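Local coordinates for beta-galactosidase (Bacillus circulans, PDB 4MAD), which probably hydrolyses terminal non-reducing beta-D-galactose residues from beta-D-galactosides, as a family 35 glycoside hydrolase does, at residues A[404-409]-A[478-483]; A[411-416]-A[430-435]; A[420-425]-A[450-455]. One frame throughout, in Å; residues are numbered along the deposited sequence.

Contact 1. Residues A[404-409]-A[478-483]; sequences GAYGKQ and VRLGNQ
Tyr406 reaches from a loop across to the tight turn that ends strand 473-480, and its ring does most of the touching. Its CB leaves the backbone toward residues 478-483, with CG anti to the carbonyl carbon (chi1 -71°). Tyr406 CD1 lies 3.7 Å from Leu480 CD1, and Tyr406 CE1 is 3.8 Å from the same methyl, the two side chains crossing at about a right angle. CE1 also passes Gln483 NE2, and at the tip that same NE2 donates to Tyr406 OH, 2.7 Å away and almost straight (175°). The amide approaches at the ring's edge, in the ring plane, yet its own plane stands 81° to it; an extended chain, CG anti to the backbone N, carries it there. Tyrosine suits the place because its flank is greasy and its end polar. The target is a type II' turn from Leu480 to Gln483, where Gly481 readily adopts the positive phi required. Gln409, bent at chi2, turns its amide to the backbone of Tyr406, Gln409 NE2 donating to Tyr406 O at 3.1 Å from above the carbonyl plane, which ties together the residues on either side of Gly407 and Lys408. A classic beta bulge sets Tyr406 and Gly407 opposite Leu445 of strand 440-445, so the loop leans on that strand, while Leu480 packs on Leu411 of strand 409-417 in the same four-stranded antiparallel sheet.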
loop_
_atom_site.group_PDB
_atom_site.type_symbol
_atom_site.label_atom_id
_atom_site.label_comp_id
_atom_site.label_asym_id
_atom_site.label_seq_id
_atom_site.Cartn_x
_atom_site.Cartn_y
_atom_site.Cartn_z
ATOM N N GLY A 404 -41.342 11.585 -8.605
ATOM C CA GLY A 404 -41.917 12.870 -8.387
ATOM C C GLY A 404 -40.965 13.959 -8.725
ATOM O O GLY A 404 -39.792 13.785 -8.647
ATOM N N ALA A 405 -41.512 15.097 -9.104
ATOM C CA ALA A 405 -40.718 16.215 -9.475
ATOM C C ALA A 405 -40.475 17.020 -8.223
ATOM O O ALA A 405 -41.295 17.790 -7.816
ATOM C CB ALA A 405 -41.423 17.025 -10.465
ATOM N N TYR A 406 -39.326 16.808 -7.610
ATOM C CA TYR A 406 -38.932 17.516 -6.417
ATOM C C TYR A 406 -38.515 18.961 -6.648
ATOM O O TYR A 406 -38.475 19.722 -5.737
ATOM C CB TYR A 406 -37.816 16.787 -5.696
ATOM C CG TYR A 406 -38.161 15.497 -5.012
ATOM C CD1 TYR A 406 -37.510 15.118 -3.886
ATOM C CD2 TYR A 406 -39.147 14.690 -5.458
ATOM C CE1 TYR A 406 -37.789 13.976 -3.264
ATOM C CE2 TYR A 406 -39.455 13.548 -4.813
ATOM C CZ TYR A 406 -38.772 13.185 -3.713
ATOM O OH TYR A 406 -39.004 12.028 -3.048
ATOM N N GLY A 407 -38.148 19.308 -7.857
ATOM C CA GLY A 407 -37.581 20.613 -8.083
ATOM C C GLY A 407 -36.144 20.779 -7.597
ATOM O O GLY A 407 -35.405 19.871 -7.559
ATOM N N LYS A 408 -35.757 21.980 -7.279
ATOM C CA LYS A 408 -34.411 22.204 -6.870
ATOM C C LYS A 408 -34.202 21.636 -5.476
ATOM O O LYS A 408 -34.947 21.958 -4.569
ATOM C CB LYS A 408 -34.177 23.689 -6.864
ATOM C CG LYS A 408 -32.985 24.142 -6.153
ATOM C CD LYS A 408 -32.989 25.610 -6.073
ATOM C CE LYS A 408 -31.850 26.154 -6.820
ATOM N NZ LYS A 408 -32.173 26.273 -8.247
ATOM N N GLN A 409 -33.210 20.771 -5.345
ATOM C CA GLN A 409 -32.879 20.139 -4.085
ATOM C C GLN A 409 -31.384 20.108 -3.825
ATOM O O GLN A 409 -30.636 20.068 -4.719
ATOM C CB GLN A 409 -33.364 18.709 -4.069
ATOM C CG GLN A 409 -34.828 18.569 -4.217
ATOM C CD GLN A 409 -35.564 18.994 -2.978
ATOM O OE1 GLN A 409 -35.088 18.810 -1.924
ATOM N NE2 GLN A 409 -36.729 19.550 -3.133
ATOM N N VAL A 478 -28.032 8.687 1.234
ATOM C CA VAL A 478 -28.081 9.800 0.307
ATOM C C VAL A 478 -29.407 10.524 0.463
ATOM O O VAL A 478 -30.398 9.909 0.539
ATOM C CB VAL A 478 -27.948 9.327 -1.115
ATOM C CG1 VAL A 478 -27.937 10.450 -2.045
ATOM C CG2 VAL A 478 -26.735 8.467 -1.285
ATOM N N ARG A 479 -29.392 11.829 0.546
ATOM C CA ARG A 479 -30.636 12.531 0.779
ATOM C C ARG A 479 -30.810 13.777 -0.050
ATOM O O ARG A 479 -29.866 14.380 -0.430
ATOM C CB ARG A 479 -30.830 12.854 2.245
ATOM C CG ARG A 479 -29.803 13.674 2.848
ATOM C CD ARG A 479 -29.890 13.661 4.368
ATOM N NE ARG A 479 -28.668 14.024 5.049
ATOM C CZ ARG A 479 -28.277 15.254 5.330
ATOM N NH1 ARG A 479 -28.980 16.302 4.982
ATOM N NH2 ARG A 479 -27.163 15.452 5.963
ATOM N N LEU A 480 -32.065 14.115 -0.283
ATOM C CA LEU A 480 -32.420 15.350 -0.907
ATOM C C LEU A 480 -33.040 16.189 0.202
ATOM O O LEU A 480 -34.013 15.812 0.762
ATOM C CB LEU A 480 -33.448 15.060 -1.986
ATOM C CG LEU A 480 -32.966 14.203 -3.148
ATOM C CD1 LEU A 480 -34.056 13.753 -3.959
ATOM C CD2 LEU A 480 -31.940 14.869 -3.999
ATOM N N GLY A 481 -32.452 17.306 0.534
ATOM C CA GLY A 481 -32.818 17.920 1.784
ATOM C C GLY A 481 -32.563 16.930 2.921
ATOM O O GLY A 481 -31.487 16.473 3.090
ATOM N N ASN A 482 -33.572 16.660 3.733
ATOM C CA ASN A 482 -33.449 15.680 4.786
ATOM C C ASN A 482 -33.996 14.340 4.393
ATOM O O ASN A 482 -33.942 13.424 5.167
ATOM C CB ASN A 482 -34.130 16.124 6.061
ATOM C CG ASN A 482 -33.479 17.316 6.674
ATOM O OD1 ASN A 482 -32.295 17.410 6.765
ATOM N ND2 ASN A 482 -34.282 18.236 7.069
ATOM N N GLN A 483 -34.531 14.250 3.188
ATOM C CA GLN A 483 -35.114 13.014 2.769
ATOM C C GLN A 483 -34.114 11.979 2.191
ATOM O O GLN A 483 -33.648 12.122 1.122
ATOM C CB GLN A 483 -36.269 13.242 1.802
ATOM C CG GLN A 483 -37.017 11.985 1.450
ATOM C CD GLN A 483 -37.865 12.174 0.223
ATOM O OE1 GLN A 483 -38.789 12.895 0.274
ATOM N NE2 GLN A 483 -37.534 11.555 -0.855
#

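Contact 2. Residues A[411-416]-A[430-435]; sequences LTVQDI and GIVERN
A beta sandwich brings these residues together: 411-413 belong to its four-stranded sheet, 415-416 follow a corner in the chain, and 430-433 belong to the edge strand 427-433 of the six-stranded sheet. No hydrogen bond joins the two segments, and branched aliphatic side chains fill the interval. Val432 CG2 is the methyl common to both touches, 4.0 Å from Val413 CG2 and equally 4.0 Å from Ile416 CG1. Such compact beta-branched residues suit a sandwich interior, being at ease in extended backbone and presenting methyls close to the chain. The corner falls at Gln414, followed by a cis peptide bond to Asp415, and beyond it Ile416 again points inward. With CG1 anti to the backbone N (chi1 -176°), Ile416 holds CG2 between N and the carbonyl carbon, 3.6 Å from Glu433 C. An alanine here would lose CG1, CG2 and CD1, and would probably loosen the packing on Val432 and on the Glu433 backbone. Arg434 lays its aliphatic stem alongside the Ile416 carbonyl, CB 3.4 Å from Ile416 O, a buried oxygen with no hydrogen-bond partner in the model. The extended arginine chain carries the guanidinium onward, where NH1 forms salt bridges with Asp418 and Asp470.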
loop_
_atom_site.group_PDB
_atom_site.type_symbol
_atom_site.label_atom_id
_atom_site.label_comp_id
_atom_site.label_asym_id
_atom_site.label_seq_id
_atom_site.Cartn_x
_atom_site.Cartn_y
_atom_site.Cartn_z
ATOM N N LEU A 411 -28.605 17.774 -2.739
ATOM C CA LEU A 411 -28.304 16.376 -2.590
ATOM C C LEU A 411 -27.138 16.234 -1.654
ATOM O O LEU A 411 -26.145 16.835 -1.854
ATOM C CB LEU A 411 -27.900 15.776 -3.906
ATOM C CG LEU A 411 -27.793 14.262 -3.909
ATOM C CD1 LEU A 411 -28.479 13.751 -5.076
ATOM C CD2 LEU A 411 -26.421 13.844 -3.974
ATOM N N THR A 412 -27.277 15.454 -0.621
ATOM C CA THR A 412 -26.170 15.220 0.273
ATOM C C THR A 412 -25.849 13.744 0.335
ATOM O O THR A 412 -26.722 12.943 0.470
ATOM C CB THR A 412 -26.466 15.735 1.690
ATOM O OG1 THR A 412 -26.740 17.130 1.634
ATOM C CG2 THR A 412 -25.297 15.468 2.613
ATOM N N VAL A 413 -24.577 13.447 0.213
ATOM C CA VAL A 413 -24.108 12.104 0.402
ATOM C C VAL A 413 -23.484 11.983 1.785
ATOM O O VAL A 413 -22.531 12.629 2.077
ATOM C CB VAL A 413 -23.064 11.691 -0.619
ATOM C CG1 VAL A 413 -22.709 10.303 -0.432
ATOM C CG2 VAL A 413 -23.540 11.883 -1.992
ATOM N N GLN A 414 -24.069 11.116 2.580
ATOM C CA GLN A 414 -23.733 10.968 3.958
ATOM C C GLN A 414 -23.217 9.582 4.292
ATOM O O GLN A 414 -23.999 8.714 4.519
ATOM C CB GLN A 414 -25.004 11.219 4.799
ATOM C CG GLN A 414 -24.868 11.153 6.262
ATOM C CD GLN A 414 -26.164 11.550 6.988
ATOM O OE1 GLN A 414 -26.825 12.406 6.562
ATOM N NE2 GLN A 414 -26.454 10.930 8.072
ATOM N N ASP A 415 -21.914 9.420 4.421
ATOM C CA ASP A 415 -20.882 10.304 3.948
ATOM C C ASP A 415 -20.176 9.682 2.723
ATOM O O ASP A 415 -20.290 8.539 2.487
ATOM C CB ASP A 415 -19.818 10.475 5.011
ATOM C CG ASP A 415 -20.234 11.380 6.158
ATOM O OD1 ASP A 415 -21.007 12.288 5.971
ATOM O OD2 ASP A 415 -19.751 11.199 7.257
ATOM N N ILE A 416 -19.445 10.478 1.981
ATOM C CA ILE A 416 -18.804 9.980 0.797
ATOM C C ILE A 416 -17.335 9.585 1.059
ATOM O O ILE A 416 -16.566 10.374 1.405
ATOM C CB ILE A 416 -18.893 10.967 -0.350
ATOM C CG1 ILE A 416 -18.289 10.385 -1.612
ATOM C CG2 ILE A 416 -18.272 12.244 -0.000
ATOM C CD1 ILE A 416 -19.113 9.433 -2.267
ATOM N N GLY A 430 -22.166 16.610 -11.141
ATOM C CA GLY A 430 -21.007 17.061 -10.410
ATOM C C GLY A 430 -20.326 16.014 -9.582
ATOM O O GLY A 430 -20.619 14.879 -9.694
ATOM N N ILE A 431 -19.404 16.445 -8.738
ATOM C CA ILE A 431 -18.720 15.523 -7.863
ATOM C C ILE A 431 -18.934 15.891 -6.415
ATOM O O ILE A 431 -19.066 17.027 -6.088
ATOM C CB ILE A 431 -17.226 15.502 -8.083
ATOM C CG1 ILE A 431 -16.684 16.871 -7.904
ATOM C CG2 ILE A 431 -16.884 15.076 -9.444
ATOM C CD1 ILE A 431 -15.313 17.010 -8.464
ATOM N N VAL A 432 -19.000 14.882 -5.583
ATOM C CA VAL A 432 -18.903 15.021 -4.163
ATOM C C VAL A 432 -17.567 14.438 -3.666
ATOM O O VAL A 432 -17.125 13.444 -4.133
ATOM C CB VAL A 432 -20.055 14.321 -3.451
ATOM C CG1 VAL A 432 -21.347 15.080 -3.659
ATOM C CG2 VAL A 432 -20.214 12.966 -3.945
ATOM N N GLU A 433 -16.989 15.101 -2.697
ATOM C CA GLU A 433 -15.683 14.771 -2.197
ATOM C C GLU A 433 -15.703 14.675 -0.685
ATOM O O GLU A 433 -16.410 15.363 -0.031
ATOM C CB GLU A 433 -14.689 15.830 -2.632
ATOM C CG GLU A 433 -14.491 15.906 -4.123
ATOM C CD GLU A 433 -13.124 16.465 -4.529
ATOM O OE1 GLU A 433 -13.025 17.668 -4.538
ATOM O OE2 GLU A 433 -12.179 15.707 -4.846
ATOM N N ARG A 434 -14.855 13.805 -0.164
ATOM C CA ARG A 434 -14.811 13.588 1.278
ATOM C C ARG A 434 -14.435 14.832 2.051
ATOM O O ARG A 434 -14.910 15.051 3.107
ATOM C CB ARG A 434 -13.835 12.463 1.626
ATOM C CG ARG A 434 -13.723 12.112 3.045
ATOM C CD ARG A 434 -13.209 10.728 3.261
ATOM N NE ARG A 434 -12.995 10.426 4.647
ATOM C CZ ARG A 434 -12.711 9.239 5.107
ATOM N NH1 ARG A 434 -12.558 8.239 4.287
ATOM N NH2 ARG A 434 -12.534 9.048 6.387
ATOM N N ASN A 435 -13.508 15.595 1.527
ATOM C CA ASN A 435 -12.950 16.728 2.229
ATOM C C ASN A 435 -13.789 17.937 1.987
ATOM O O ASN A 435 -13.941 18.422 0.910
ATOM C CB ASN A 435 -11.498 16.981 1.865
ATOM C CG ASN A 435 -10.609 15.814 2.214
ATOM O OD1 ASN A 435 -9.610 15.578 1.560
ATOM N ND2 ASN A 435 -10.988 15.097 3.203
#

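Contact 3. Residues A[420-425]-A[450-455]; sequences GQVYVN and SKLQII
Tyr423 sets CG, and Ile455 CG1, anti to the carbonyl carbon, chi1 being -52° for the tyrosine, and the isoleucine then runs extended to CD1. The ring carbon CE2 of Tyr423 and the terminal CD1 of Ile455 therefore meet diagonally across the strand pair, 3.6 Å apart. On the opposite face Leu452 has CG anti to its backbone N, but chi2 of 65° swings CD1 back over the neighbouring strand. There Leu452 CD1 lies 3.9 Å from Val422 CG1 and 4.2 Å from Val424 CG2, a methyl near both valines and close to Tyr423 O. Strands 420-424 and 450-455 run antiparallel in the six-stranded sheet. Gln421 with Ile455 and Tyr423 with Gln453 are hydrogen-bonded pairs, each closed by two N-H to O bonds; Gln453 N, for instance, is 2.9 Å from Tyr423 O. Val422 with Ile454, between them, and Val424 with Leu452, beyond Tyr423, are non-hydrogen-bonded pairs.

Asn425 ends the ladder with a positive phi, which asparagine tolerates well. Its backbone N gives one more bond to Lys451 O (2.8 Å), and its OD1 accepts Lys451 N at 3.0 Å from above the amide plane, so the side chain takes over where the strand stops. At the other end a water donates both to Gln421 OE1 (2.8 Å) and to Ile455 O (2.9 Å).

The two faces thus differ in chemistry. Val422, Val424, Leu452 and Ile454 turn a purely aliphatic surface toward the sandwich interior, where Leu441 and Leu445 meet the valines. On the other face Gln453 NE2 bonds to Glu399 within the sheet, Tyr423 and Ile455 touch Pro513, and Tyr423 OH to Asn511 O and Gln421 NE2 to Leu578 O make a buried, partly polar junction with the region beyond residue 510.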
loop_
_atom_site.group_PDB
_atom_site.type_symbol
_atom_site.label_atom_id
_atom_site.label_comp_id
_atom_site.label_asym_id
_atom_site.label_seq_id
_atom_site.Cartn_x
_atom_site.Cartn_y
_atom_site.Cartn_z
ATOM N N GLY A 420 -17.070 10.886 -5.440
ATOM C CA GLY A 420 -18.065 10.374 -6.329
ATOM C C GLY A 420 -18.530 11.324 -7.391
ATOM O O GLY A 420 -18.538 12.500 -7.185
ATOM N N GLN A 421 -18.966 10.747 -8.484
ATOM C CA GLN A 421 -19.509 11.451 -9.601
ATOM C C GLN A 421 -21.006 11.172 -9.686
ATOM O O GLN A 421 -21.413 10.068 -9.671
ATOM C CB GLN A 421 -18.851 10.978 -10.870
ATOM C CG GLN A 421 -17.373 11.285 -10.957
ATOM C CD GLN A 421 -16.653 10.471 -12.064
ATOM O OE1 GLN A 421 -16.141 9.419 -11.834
ATOM N NE2 GLN A 421 -16.655 10.996 -13.244
ATOM N N VAL A 422 -21.779 12.237 -9.734
ATOM C CA VAL A 422 -23.190 12.181 -9.670
ATOM C C VAL A 422 -23.855 12.486 -11.024
ATOM O O VAL A 422 -23.522 13.388 -11.664
ATOM C CB VAL A 422 -23.715 13.175 -8.615
ATOM C CG1 VAL A 422 -25.158 13.049 -8.427
ATOM C CG2 VAL A 422 -23.021 12.979 -7.355
ATOM N N TYR A 423 -24.822 11.654 -11.367
ATOM C CA TYR A 423 -25.594 11.697 -12.584
ATOM C C TYR A 423 -27.092 11.610 -12.275
ATOM O O TYR A 423 -27.498 10.814 -11.469
ATOM C CB TYR A 423 -25.208 10.552 -13.532
ATOM C CG TYR A 423 -23.702 10.493 -13.772
ATOM C CD1 TYR A 423 -23.126 11.132 -14.845
ATOM C CD2 TYR A 423 -22.865 9.867 -12.881
ATOM C CE1 TYR A 423 -21.768 11.119 -15.026
ATOM C CE2 TYR A 423 -21.528 9.829 -13.066
ATOM C CZ TYR A 423 -20.974 10.465 -14.134
ATOM O OH TYR A 423 -19.645 10.432 -14.283
ATOM N N VAL A 424 -27.858 12.430 -12.966
ATOM C CA VAL A 424 -29.286 12.406 -12.874
ATOM C C VAL A 424 -29.829 12.246 -14.300
ATOM O O VAL A 424 -29.540 13.025 -15.133
ATOM C CB VAL A 424 -29.810 13.716 -12.274
ATOM C CG1 VAL A 424 -31.241 13.804 -12.450
ATOM C CG2 VAL A 424 -29.451 13.821 -10.825
ATOM N N ASN A 425 -30.575 11.187 -14.539
ATOM C CA ASN A 425 -31.187 10.927 -15.826
ATOM C C ASN A 425 -30.123 10.958 -16.935
ATOM O O ASN A 425 -30.355 11.428 -17.988
ATOM C CB ASN A 425 -32.299 11.905 -16.114
ATOM C CG ASN A 425 -33.566 11.562 -15.398
ATOM O OD1 ASN A 425 -33.828 10.439 -15.149
ATOM N ND2 ASN A 425 -34.335 12.550 -15.088
ATOM N N SER A 450 -36.637 10.487 -11.767
ATOM C CA SER A 450 -35.242 10.768 -11.986
ATOM C C SER A 450 -34.342 9.598 -11.601
ATOM O O SER A 450 -34.384 9.190 -10.491
ATOM C CB SER A 450 -34.904 11.968 -11.164
ATOM O OG SER A 450 -35.536 13.096 -11.653
ATOM N N LYS A 451 -33.543 9.103 -12.515
ATOM C CA LYS A 451 -32.612 8.050 -12.213
ATOM C C LYS A 451 -31.296 8.668 -11.714
ATOM O O LYS A 451 -30.606 9.340 -12.438
ATOM C CB LYS A 451 -32.385 7.175 -13.435
ATOM C CG LYS A 451 -31.470 6.029 -13.221
ATOM C CD LYS A 451 -31.028 5.436 -14.532
ATOM C CE LYS A 451 -30.531 4.048 -14.385
ATOM N NZ LYS A 451 -30.311 3.343 -15.646
ATOM N N LEU A 452 -31.009 8.396 -10.453
ATOM C CA LEU A 452 -29.831 8.903 -9.790
ATOM C C LEU A 452 -28.775 7.804 -9.780
ATOM O O LEU A 452 -29.061 6.700 -9.451
ATOM C CB LEU A 452 -30.188 9.332 -8.387
ATOM C CG LEU A 452 -29.021 9.712 -7.505
ATOM C CD1 LEU A 452 -28.351 10.908 -8.027
ATOM C CD2 LEU A 452 -29.436 9.890 -6.105
ATOM N N GLN A 453 -27.573 8.158 -10.247
ATOM C CA GLN A 453 -26.432 7.282 -10.255
ATOM C C GLN A 453 -25.242 7.989 -9.604
ATOM O O GLN A 453 -25.009 9.094 -9.848
ATOM C CB GLN A 453 -26.064 6.888 -11.684
ATOM C CG GLN A 453 -27.110 6.084 -12.384
ATOM C CD GLN A 453 -26.793 5.825 -13.822
ATOM O OE1 GLN A 453 -26.712 6.710 -14.581
ATOM N NE2 GLN A 453 -26.618 4.578 -14.166
ATOM N N ILE A 454 -24.559 7.311 -8.723
ATOM C CA ILE A 454 -23.375 7.868 -8.114
ATOM C C ILE A 454 -22.248 6.851 -8.263
ATOM O O ILE A 454 -22.374 5.779 -7.829
ATOM C CB ILE A 454 -23.611 8.155 -6.657
ATOM C CG1 ILE A 454 -24.816 9.069 -6.507
ATOM C CG2 ILE A 454 -22.444 8.804 -6.046
ATOM C CD1 ILE A 454 -25.129 9.545 -5.104
ATOM N N ILE A 455 -21.174 7.273 -8.899
ATOM C CA ILE A 455 -19.999 6.449 -9.069
ATOM C C ILE A 455 -18.969 6.796 -8.014
ATOM O O ILE A 455 -18.378 7.818 -8.074
ATOM C CB ILE A 455 -19.296 6.623 -10.465
ATOM C CG1 ILE A 455 -20.319 6.531 -11.580
ATOM C CG2 ILE A 455 -18.255 5.565 -10.639
ATOM C CD1 ILE A 455 -19.781 6.690 -12.932
HETATM O O HOH W 1 -15.759 8.291 -9.317
#

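All three contacts lie in the first all-beta domain, sampling one sandwich. Contact 3 is built within the six-stranded sheet and is held chiefly by backbone bonds; contact 2 bridges that sheet to the four-stranded one mainly through aliphatic packing, without a hydrogen bond; contact 1 lies where the loop before strand 409-417 meets the turn after strand 473-480, and relies on a side-chain bond beside a single apolar touch. Contacts 1 and 2 share neighbouring strands, with Arg479 O paired to Thr412 N. Contacts 2 and 3 adjoin through strands 419-424 and 427-433, where Gly420 N meets Val432 O, and Leu411 packs on Leu452 across the interior. These two are buried, whereas contact 1 is at the surface.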